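Local atomic coordinates of acetyltransferase (Elizabethkingia anophelis, PDB entry 6AO7), a protein that binds acetyl-CoA and, as a GNAT family enzyme, probably transfers its acetyl group to an acceptor substrate that is not known here. Residues L28-D33 and E37-Y42; I109-S114 and Y120-Y125. One frame throughout, in Å; residues are numbered along the deposited sequence.

How the contacts relate
Both contacts are buried, and their centres lie about 18 Å apart on opposite sides of the chain's centre, with acetyl-CoA touching each. Contact 1 joins the two short helices 26-32 and 36-45, which precede most of the sheet; contact 2 joins strand 106-112, an inner strand of the sheet, to the helix 116-124 that follows it. Across contact 1 a tyrosine-carboxylate hydrogen bond sits beside leucine-isoleucine packing, whereas contact 2 is entirely apolar between its segments, and its polar groups bond to the cofactor and to other partners. Contact 1 meets the pantetheine arm through L31 and, near the thioester, A32, while contact 2 follows the cofactor from acetyl methyl to 3'-phosphate and also reaches the second subunit.

Contact 1. Residues L28-D33 and E37-Y42; sequences LLLLAD and ELIDQY. With ACO (acetyl coenzyme *a), chain B.
The phenol of Y42 donates to D33 OD2, with OH and OD2 2.7 Å apart. It meets the carboxylate on its anti side, 27° out of plane, while OD2 lies in the plane of the tyrosine ring at its edge. D33 has CG anti to the backbone N (chi1 -175°), which extends the carboxylate toward helix 36-45. Beside this bond I39 supplies the apolar part: its CD1 lies 3.7 Å from L29 CB and 3.7 Å from L30 CD2, and also approaches the carbonyl oxygen of D33. The CG2 branch turns to L29 CD1 at 3.9 Å, so both branches of I39 lie against L29 of helix 26-32. Further out, N75 bonds both Y42 OH and the backbone O of L29, tying the pair of helices to strand 70-78, and D33 OD1 is held by S35 N and Y141 OH. Both carboxylate oxygens are thus engaged, which would fix the group's rotation. Just before D33, A32 CB packs 3.5 Å from N4P of acetyl-CoA. The whole is two consecutive helices joined by a short turn, the α1-α2 pair between the first two strands of the GNAT fold.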
loop_
_atom_site.group_PDB
_atom_site.type_symbol
_atom_site.label_atom_id
_atom_site.label_comp_id
_atom_site.label_asym_id
_atom_site.label_seq_id
_atom_site.Cartn_x
_atom_site.Cartn_y
_atom_site.Cartn_z
ATOM N N LEU A 28 -2.227 -24.987 -2.584
ATOM C CA LEU A 28 -2.338 -23.657 -3.175
ATOM C C LEU A 28 -3.077 -22.685 -2.255
ATOM O O LEU A 28 -2.590 -21.576 -1.996
ATOM C CB LEU A 28 -3.027 -23.743 -4.535
ATOM C CG LEU A 28 -2.203 -24.381 -5.650
ATOM C CD1 LEU A 28 -2.992 -24.370 -6.960
ATOM C CD2 LEU A 28 -0.865 -23.658 -5.798
ATOM N N LEU A 29 -4.261 -23.071 -1.764
ATOM C CA LEU A 29 -5.047 -22.165 -0.922
ATOM C C LEU A 29 -4.247 -21.696 0.290
ATOM O O LEU A 29 -4.338 -20.526 0.688
ATOM C CB LEU A 29 -6.349 -22.847 -0.480
ATOM C CG LEU A 29 -7.285 -23.209 -1.635
ATOM C CD1 LEU A 29 -8.236 -24.367 -1.275
ATOM C CD2 LEU A 29 -8.083 -21.982 -2.116
ATOM N N LEU A 30 -3.433 -22.589 0.868
ATOM C CA LEU A 30 -2.652 -22.252 2.048
ATOM C C LEU A 30 -1.523 -21.281 1.737
ATOM O O LEU A 30 -1.004 -20.658 2.665
ATOM C CB LEU A 30 -2.085 -23.522 2.695
ATOM C CG LEU A 30 -3.087 -24.398 3.471
ATOM C CD1 LEU A 30 -2.524 -25.802 3.759
ATOM C CD2 LEU A 30 -3.518 -23.727 4.777
ATOM N N LEU A 31 -1.112 -21.154 0.470
ATOM C CA LEU A 31 -0.129 -20.129 0.136
ATOM C C LEU A 31 -0.706 -18.742 0.361
ATOM O O LEU A 31 0.035 -17.804 0.687
ATOM C CB LEU A 31 0.330 -20.258 -1.315
ATOM C CG LEU A 31 1.012 -21.551 -1.756
ATOM C CD1 LEU A 31 1.237 -21.486 -3.256
ATOM C CD2 LEU A 31 2.330 -21.787 -1.006
ATOM N N ALA A 32 -2.027 -18.607 0.211
ATOM C CA ALA A 32 -2.713 -17.328 0.311
ATOM C C ALA A 32 -3.351 -17.092 1.673
ATOM O O ALA A 32 -3.576 -15.935 2.040
ATOM C CB ALA A 32 -3.788 -17.224 -0.781
ATOM N N ASP A 33 -3.639 -18.149 2.427
ATOM C CA ASP A 33 -4.289 -18.043 3.724
ATOM C C ASP A 33 -3.757 -19.152 4.626
ATOM O O ASP A 33 -4.029 -20.335 4.378
ATOM C CB ASP A 33 -5.808 -18.142 3.554
ATOM C CG ASP A 33 -6.581 -17.907 4.856
ATOM O OD1 ASP A 33 -6.025 -18.098 5.967
ATOM O OD2 ASP A 33 -7.774 -17.543 4.756
ATOM N N GLU A 37 -8.675 -23.635 8.653
ATOM C CA GLU A 37 -10.013 -23.462 9.204
ATOM C C GLU A 37 -10.743 -22.329 8.502
ATOM O O GLU A 37 -11.910 -22.474 8.117
ATOM C CB GLU A 37 -9.932 -23.204 10.706
ATOM N N LEU A 38 -10.064 -21.194 8.313
ATOM C CA LEU A 38 -10.680 -20.080 7.599
ATOM C C LEU A 38 -10.947 -20.434 6.139
ATOM O O LEU A 38 -11.979 -20.038 5.586
ATOM C CB LEU A 38 -9.804 -18.835 7.703
ATOM C CG LEU A 38 -9.899 -18.086 9.033
ATOM C CD1 LEU A 38 -8.908 -16.939 9.075
ATOM C CD2 LEU A 38 -11.328 -17.588 9.266
ATOM N N ILE A 39 -10.034 -21.179 5.501
ATOM C CA ILE A 39 -10.259 -21.599 4.118
ATOM C C ILE A 39 -11.539 -22.418 4.022
ATOM O O ILE A 39 -12.452 -22.094 3.249
ATOM C CB ILE A 39 -9.046 -22.387 3.579
ATOM C CG1 ILE A 39 -7.821 -21.480 3.432
ATOM C CG2 ILE A 39 -9.386 -23.040 2.224
ATOM C CD1 ILE A 39 -6.518 -22.220 3.152
ATOM N N ASP A 40 -11.642 -23.472 4.837
ATOM C CA ASP A 40 -12.820 -24.332 4.778
ATOM C C ASP A 40 -14.104 -23.551 5.050
ATOM O O ASP A 40 -15.162 -23.892 4.512
ATOM C CB ASP A 40 -12.662 -25.505 5.757
ATOM C CG ASP A 40 -11.783 -26.629 5.198
ATOM O OD1 ASP A 40 -10.994 -27.227 5.966
ATOM O OD2 ASP A 40 -11.872 -26.909 3.981
ATOM N N GLN A 41 -14.025 -22.471 5.833
ATOM C CA GLN A 41 -15.230 -21.696 6.130
ATOM C C GLN A 41 -15.728 -20.938 4.902
ATOM O O GLN A 41 -16.931 -20.927 4.619
ATOM C CB GLN A 41 -14.976 -20.723 7.281
ATOM C CG GLN A 41 -16.249 -20.058 7.766
ATOM C CD GLN A 41 -16.001 -18.953 8.769
ATOM O OE1 GLN A 41 -14.869 -18.736 9.209
ATOM N NE2 GLN A 41 -17.065 -18.240 9.135
ATOM N N TYR A 42 -14.834 -20.273 4.165
ATOM C CA TYR A 42 -15.369 -19.611 2.981
ATOM C C TYR A 42 -15.516 -20.560 1.801
ATOM O O TYR A 42 -16.157 -20.190 0.814
ATOM C CB TYR A 42 -14.554 -18.356 2.576
ATOM C CG TYR A 42 -13.042 -18.422 2.541
ATOM C CD1 TYR A 42 -12.282 -17.739 3.485
ATOM C CD2 TYR A 42 -12.365 -19.103 1.524
ATOM C CE1 TYR A 42 -10.888 -17.756 3.447
ATOM C CE2 TYR A 42 -10.951 -19.113 1.473
ATOM C CZ TYR A 42 -10.236 -18.445 2.444
ATOM O OH TYR A 42 -8.861 -18.456 2.428
HETATM N N1A ACO B . 6.555 -4.369 -6.046
HETATM C C2A ACO B . 5.392 -4.460 -6.694
HETATM N N3A ACO B . 5.070 -5.232 -7.734
HETATM C C4A ACO B . 6.115 -5.961 -8.133
HETATM C C5A ACO B . 7.389 -5.959 -7.583
HETATM C C6A ACO B . 7.598 -5.117 -6.471
HETATM N N6A ACO B . 8.763 -5.001 -5.828
HETATM N N7A ACO B . 8.234 -6.795 -8.295
HETATM C C8A ACO B . 7.464 -7.281 -9.242
HETATM N N9A ACO B . 6.172 -6.825 -9.200
HETATM C C1B ACO B . 5.080 -7.122 -10.126
HETATM C C2B ACO B . 5.447 -7.893 -11.384
HETATM O O2B ACO B . 6.111 -7.085 -12.344
HETATM C C3B ACO B . 4.041 -8.256 -11.858
HETATM O O3B ACO B . 3.379 -7.127 -12.464
HETATM P P3B ACO B . 3.351 -6.772 -14.031
HETATM O O7A ACO B . 4.798 -6.379 -14.395
HETATM O O8A ACO B . 2.799 -8.027 -14.746
HETATM O O9A ACO B . 2.405 -5.616 -14.206
HETATM C C4B ACO B . 3.259 -8.451 -10.549
HETATM O O4B ACO B . 4.110 -7.933 -9.498
HETATM C C5B ACO B . 2.840 -9.879 -10.294
HETATM O O5B ACO B . 2.087 -10.245 -11.472
HETATM P P1A ACO B . 1.732 -11.825 -11.850
HETATM O O1A ACO B . 2.857 -12.576 -12.451
HETATM O O2A ACO B . 0.528 -11.748 -12.777
HETATM O O3A ACO B . 1.363 -12.397 -10.409
HETATM P P2A ACO B . 1.370 -13.880 -9.819
HETATM O O4A ACO B . 1.262 -14.769 -10.996
HETATM O O5A ACO B . 2.663 -14.080 -9.051
HETATM O O6A ACO B . 0.162 -13.977 -8.790
HETATM C CBP ACO B . -0.161 -13.871 -6.392
HETATM C CCP ACO B . 0.089 -13.084 -7.673
HETATM C CDP ACO B . -1.527 -14.569 -6.508
HETATM C CEP ACO B . -0.189 -12.885 -5.212
HETATM C CAP ACO B . 0.938 -14.951 -6.212
HETATM O OAP ACO B . 2.223 -14.350 -6.212
HETATM C C9P ACO B . 0.761 -15.871 -5.014
HETATM O O9P ACO B . 0.028 -16.850 -5.097
HETATM N N8P ACO B . 1.377 -15.521 -3.890
HETATM C C7P ACO B . 1.205 -16.260 -2.649
HETATM C C6P ACO B . -0.248 -16.283 -2.183
HETATM C C5P ACO B . -0.794 -14.894 -1.947
HETATM O O5P ACO B . -0.121 -14.030 -1.391
HETATM N N4P ACO B . -2.037 -14.671 -2.368
HETATM C C3P ACO B . -2.741 -13.408 -2.170
HETATM C C2P ACO B . -3.111 -13.177 -0.720
HETATM S S1P ACO B . -4.505 -12.028 -0.411
HETATM C C ACO B . -5.869 -13.107 -0.773
HETATM O O ACO B . -5.720 -14.231 -1.166
HETATM C CH3 ACO B . -7.204 -12.452 -0.586
#

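Contact 2. Residues I109-S114 and Y120-Y125; sequences IGTGNS and YLYQKY. With ACO (acetyl coenzyme *a), chain B.
I109 turns CG1 anti to the backbone N (chi1 -169°) while Y122 sets its ring anti to the carbonyl carbon (chi1 -54°), and the two side chains cross at about a right angle. They join strand 106-112 to helix 116-124, the strand-helix pair of the GNAT fold that flanks the acyl end of the cofactor. I109 CD1 sits over one face of the ring in a CH-pi contact, 3.8 Å from its centroid and 20° off the normal, displaced toward the hydroxyl end. T111 CB comes instead to the ring's edge, 4.0 Å from Y122 CE1. F127, L92 and I76 also pack on Y122. Beside the thioester, T111 OG1 reaches across to Q118 OE1 of the helix, which also hydrogen-bonds to Y122 OH; Y122 OH stands 3.9 Å from the cofactor's S1P. On the strand, G110 O approaches the acetyl CH3 at 3.4 Å. Farther along the cofactor, L121 packs CD2 on CCP. At the subunit interface, N113 ND2 and Q123 OE1 pair reciprocally with Q123 and N113 of the second subunit. Y120 and K124 of helix 116-124 bind the 3'-phosphate: the extended K124 brings NZ to O9A in a short hydrogen bond and, more weakly, to O8A, and Y120 OH donates to O9A at 2.6 Å, with O9A in the plane of its ring.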
loop_
_atom_site.group_PDB
_atom_site.type_symbol
_atom_site.label_atom_id
_atom_site.label_comp_id
_atom_site.label_asym_id
_atom_site.label_seq_id
_atom_site.Cartn_x
_atom_site.Cartn_y
_atom_site.Cartn_z
ATOM N N ILE A 109 -11.146 -7.203 -2.591
ATOM C CA ILE A 109 -10.059 -8.078 -2.170
ATOM C C ILE A 109 -9.318 -7.411 -1.021
ATOM O O ILE A 109 -9.121 -6.191 -1.017
ATOM C CB ILE A 109 -9.124 -8.410 -3.345
ATOM C CG1 ILE A 109 -8.158 -9.531 -2.945
ATOM C CG2 ILE A 109 -8.388 -7.127 -3.841
ATOM C CD1 ILE A 109 -7.410 -10.150 -4.126
ATOM N N GLY A 110 -8.928 -8.210 -0.032
ATOM C CA GLY A 110 -8.195 -7.692 1.109
ATOM C C GLY A 110 -6.833 -8.337 1.255
ATOM O O GLY A 110 -6.728 -9.562 1.206
ATOM N N THR A 111 -5.779 -7.546 1.423
ATOM C CA THR A 111 -4.447 -8.108 1.587
ATOM C C THR A 111 -3.769 -7.441 2.786
ATOM O O THR A 111 -4.326 -6.546 3.420
ATOM C CB THR A 111 -3.622 -7.960 0.303
ATOM O OG1 THR A 111 -2.445 -8.773 0.412
ATOM C CG2 THR A 111 -3.223 -6.477 0.086
ATOM N N GLY A 112 -2.562 -7.902 3.118
ATOM C CA GLY A 112 -1.892 -7.409 4.306
ATOM C C GLY A 112 -1.231 -6.061 4.095
ATOM O O GLY A 112 -0.851 -5.680 2.979
ATOM N N ASN A 113 -1.079 -5.315 5.197
ATOM C CA ASN A 113 -0.414 -4.014 5.091
ATOM C C ASN A 113 1.013 -4.147 4.560
ATOM O O ASN A 113 1.515 -3.235 3.902
ATOM C CB ASN A 113 -0.413 -3.292 6.443
ATOM C CG ASN A 113 0.234 -4.103 7.550
ATOM O OD1 ASN A 113 -0.417 -4.919 8.191
ATOM N ND2 ASN A 113 1.518 -3.851 7.805
ATOM N N SER A 114 1.669 -5.265 4.826
ATOM C CA SER A 114 3.043 -5.488 4.391
ATOM C C SER A 114 3.147 -5.979 2.952
ATOM O O SER A 114 4.265 -6.064 2.428
ATOM C CB SER A 114 3.699 -6.504 5.320
ATOM O OG SER A 114 2.824 -7.614 5.499
ATOM N N TYR A 120 0.352 -3.178 -5.575
ATOM C CA TYR A 120 0.540 -2.789 -6.972
ATOM C C TYR A 120 -0.352 -3.612 -7.892
ATOM O O TYR A 120 -1.105 -3.057 -8.703
ATOM C CB TYR A 120 2.000 -2.957 -7.398
ATOM C CG TYR A 120 2.125 -3.040 -8.914
ATOM C CD1 TYR A 120 2.142 -1.890 -9.697
ATOM C CD2 TYR A 120 2.203 -4.271 -9.555
ATOM C CE1 TYR A 120 2.239 -1.971 -11.087
ATOM C CE2 TYR A 120 2.292 -4.365 -10.941
ATOM C CZ TYR A 120 2.300 -3.213 -11.694
ATOM O OH TYR A 120 2.398 -3.328 -13.064
ATOM N N LEU A 121 -0.263 -4.946 -7.793
ATOM C CA LEU A 121 -0.895 -5.818 -8.782
ATOM C C LEU A 121 -2.402 -5.597 -8.840
ATOM O O LEU A 121 -2.980 -5.496 -9.929
ATOM C CB LEU A 121 -0.584 -7.280 -8.471
ATOM C CG LEU A 121 -1.255 -8.332 -9.375
ATOM C CD1 LEU A 121 -0.782 -8.181 -10.813
ATOM C CD2 LEU A 121 -0.933 -9.744 -8.888
ATOM N N TYR A 122 -3.064 -5.552 -7.681
ATOM C CA TYR A 122 -4.521 -5.391 -7.700
ATOM C C TYR A 122 -4.914 -4.031 -8.276
ATOM O O TYR A 122 -5.877 -3.926 -9.046
ATOM C CB TYR A 122 -5.102 -5.602 -6.290
ATOM C CG TYR A 122 -4.689 -6.939 -5.657
ATOM C CD1 TYR A 122 -4.397 -7.029 -4.295
ATOM C CD2 TYR A 122 -4.582 -8.085 -6.415
ATOM C CE1 TYR A 122 -3.997 -8.218 -3.714
ATOM C CE2 TYR A 122 -4.198 -9.299 -5.834
ATOM C CZ TYR A 122 -3.909 -9.355 -4.480
ATOM O OH TYR A 122 -3.488 -10.551 -3.898
ATOM N N GLN A 123 -4.155 -2.984 -7.964
ATOM C CA GLN A 123 -4.469 -1.677 -8.537
ATOM C C GLN A 123 -4.253 -1.659 -10.042
ATOM O O GLN A 123 -5.017 -1.011 -10.772
ATOM C CB GLN A 123 -3.633 -0.587 -7.871
ATOM C CG GLN A 123 -4.002 -0.402 -6.422
ATOM C CD GLN A 123 -3.277 0.783 -5.853
ATOM O OE1 GLN A 123 -3.652 1.920 -6.109
ATOM N NE2 GLN A 123 -2.213 0.526 -5.104
ATOM N N LYS A 124 -3.209 -2.344 -10.522
ATOM C CA LYS A 124 -2.993 -2.477 -11.961
ATOM C C LYS A 124 -4.238 -3.009 -12.667
ATOM O O LYS A 124 -4.532 -2.618 -13.803
ATOM C CB LYS A 124 -1.795 -3.395 -12.229
ATOM C CG LYS A 124 -1.518 -3.649 -13.704
ATOM C CD LYS A 124 -0.635 -4.886 -13.904
ATOM C CE LYS A 124 -0.480 -5.232 -15.383
ATOM N NZ LYS A 124 0.447 -6.388 -15.579
ATOM N N TYR A 125 -4.979 -3.908 -12.019
ATOM C CA TYR A 125 -6.158 -4.499 -12.638
ATOM C C TYR A 125 -7.464 -3.815 -12.235
ATOM O O TYR A 125 -8.547 -4.333 -12.533
ATOM C CB TYR A 125 -6.205 -5.996 -12.348
ATOM C CG TYR A 125 -5.221 -6.753 -13.222
ATOM C CD1 TYR A 125 -5.573 -7.153 -14.509
ATOM C CD2 TYR A 125 -3.932 -7.027 -12.787
ATOM C CE1 TYR A 125 -4.677 -7.830 -15.324
ATOM C CE2 TYR A 125 -3.026 -7.711 -13.601
ATOM C CZ TYR A 125 -3.406 -8.103 -14.869
ATOM O OH TYR A 125 -2.522 -8.781 -15.687
HETATM N N1A ACO B . 6.555 -4.369 -6.046
HETATM C C2A ACO B . 5.392 -4.460 -6.694
HETATM N N3A ACO B . 5.070 -5.232 -7.734
HETATM C C4A ACO B . 6.115 -5.961 -8.133
HETATM C C5A ACO B . 7.389 -5.959 -7.583
HETATM C C6A ACO B . 7.598 -5.117 -6.471
HETATM N N6A ACO B . 8.763 -5.001 -5.828
HETATM N N7A ACO B . 8.234 -6.795 -8.295
HETATM C C8A ACO B . 7.464 -7.281 -9.242
HETATM N N9A ACO B . 6.172 -6.825 -9.200
HETATM C C1B ACO B . 5.080 -7.122 -10.126
HETATM C C2B ACO B . 5.447 -7.893 -11.384
HETATM O O2B ACO B . 6.111 -7.085 -12.344
HETATM C C3B ACO B . 4.041 -8.256 -11.858
HETATM O O3B ACO B . 3.379 -7.127 -12.464
HETATM P P3B ACO B . 3.351 -6.772 -14.031
HETATM O O7A ACO B . 4.798 -6.379 -14.395
HETATM O O8A ACO B . 2.799 -8.027 -14.746
HETATM O O9A ACO B . 2.405 -5.616 -14.206
HETATM C C4B ACO B . 3.259 -8.451 -10.549
HETATM O O4B ACO B . 4.110 -7.933 -9.498
HETATM C C5B ACO B . 2.840 -9.879 -10.294
HETATM O O5B ACO B . 2.087 -10.245 -11.472
HETATM P P1A ACO B . 1.732 -11.825 -11.850
HETATM O O1A ACO B . 2.857 -12.576 -12.451
HETATM O O2A ACO B . 0.528 -11.748 -12.777
HETATM O O3A ACO B . 1.363 -12.397 -10.409
HETATM P P2A ACO B . 1.370 -13.880 -9.819
HETATM O O4A ACO B . 1.262 -14.769 -10.996
HETATM O O5A ACO B . 2.663 -14.080 -9.051
HETATM O O6A ACO B . 0.162 -13.977 -8.790
HETATM C CBP ACO B . -0.161 -13.871 -6.392
HETATM C CCP ACO B . 0.089 -13.084 -7.673
HETATM C CDP ACO B . -1.527 -14.569 -6.508
HETATM C CEP ACO B . -0.189 -12.885 -5.212
HETATM C CAP ACO B . 0.938 -14.951 -6.212
HETATM O OAP ACO B . 2.223 -14.350 -6.212
HETATM C C9P ACO B . 0.761 -15.871 -5.014
HETATM O O9P ACO B . 0.028 -16.850 -5.097
HETATM N N8P ACO B . 1.377 -15.521 -3.890
HETATM C C7P ACO B . 1.205 -16.260 -2.649
HETATM C C6P ACO B . -0.248 -16.283 -2.183
HETATM C C5P ACO B . -0.794 -14.894 -1.947
HETATM O O5P ACO B . -0.121 -14.030 -1.391
HETATM N N4P ACO B . -2.037 -14.671 -2.368
HETATM C C3P ACO B . -2.741 -13.408 -2.170
HETATM C C2P ACO B . -3.111 -13.177 -0.720
HETATM S S1P ACO B . -4.505 -12.028 -0.411
HETATM C C ACO B . -5.869 -13.107 -0.773
HETATM O O ACO B . -5.720 -14.231 -1.166
HETATM C CH3 ACO B . -7.204 -12.452 -0.586
#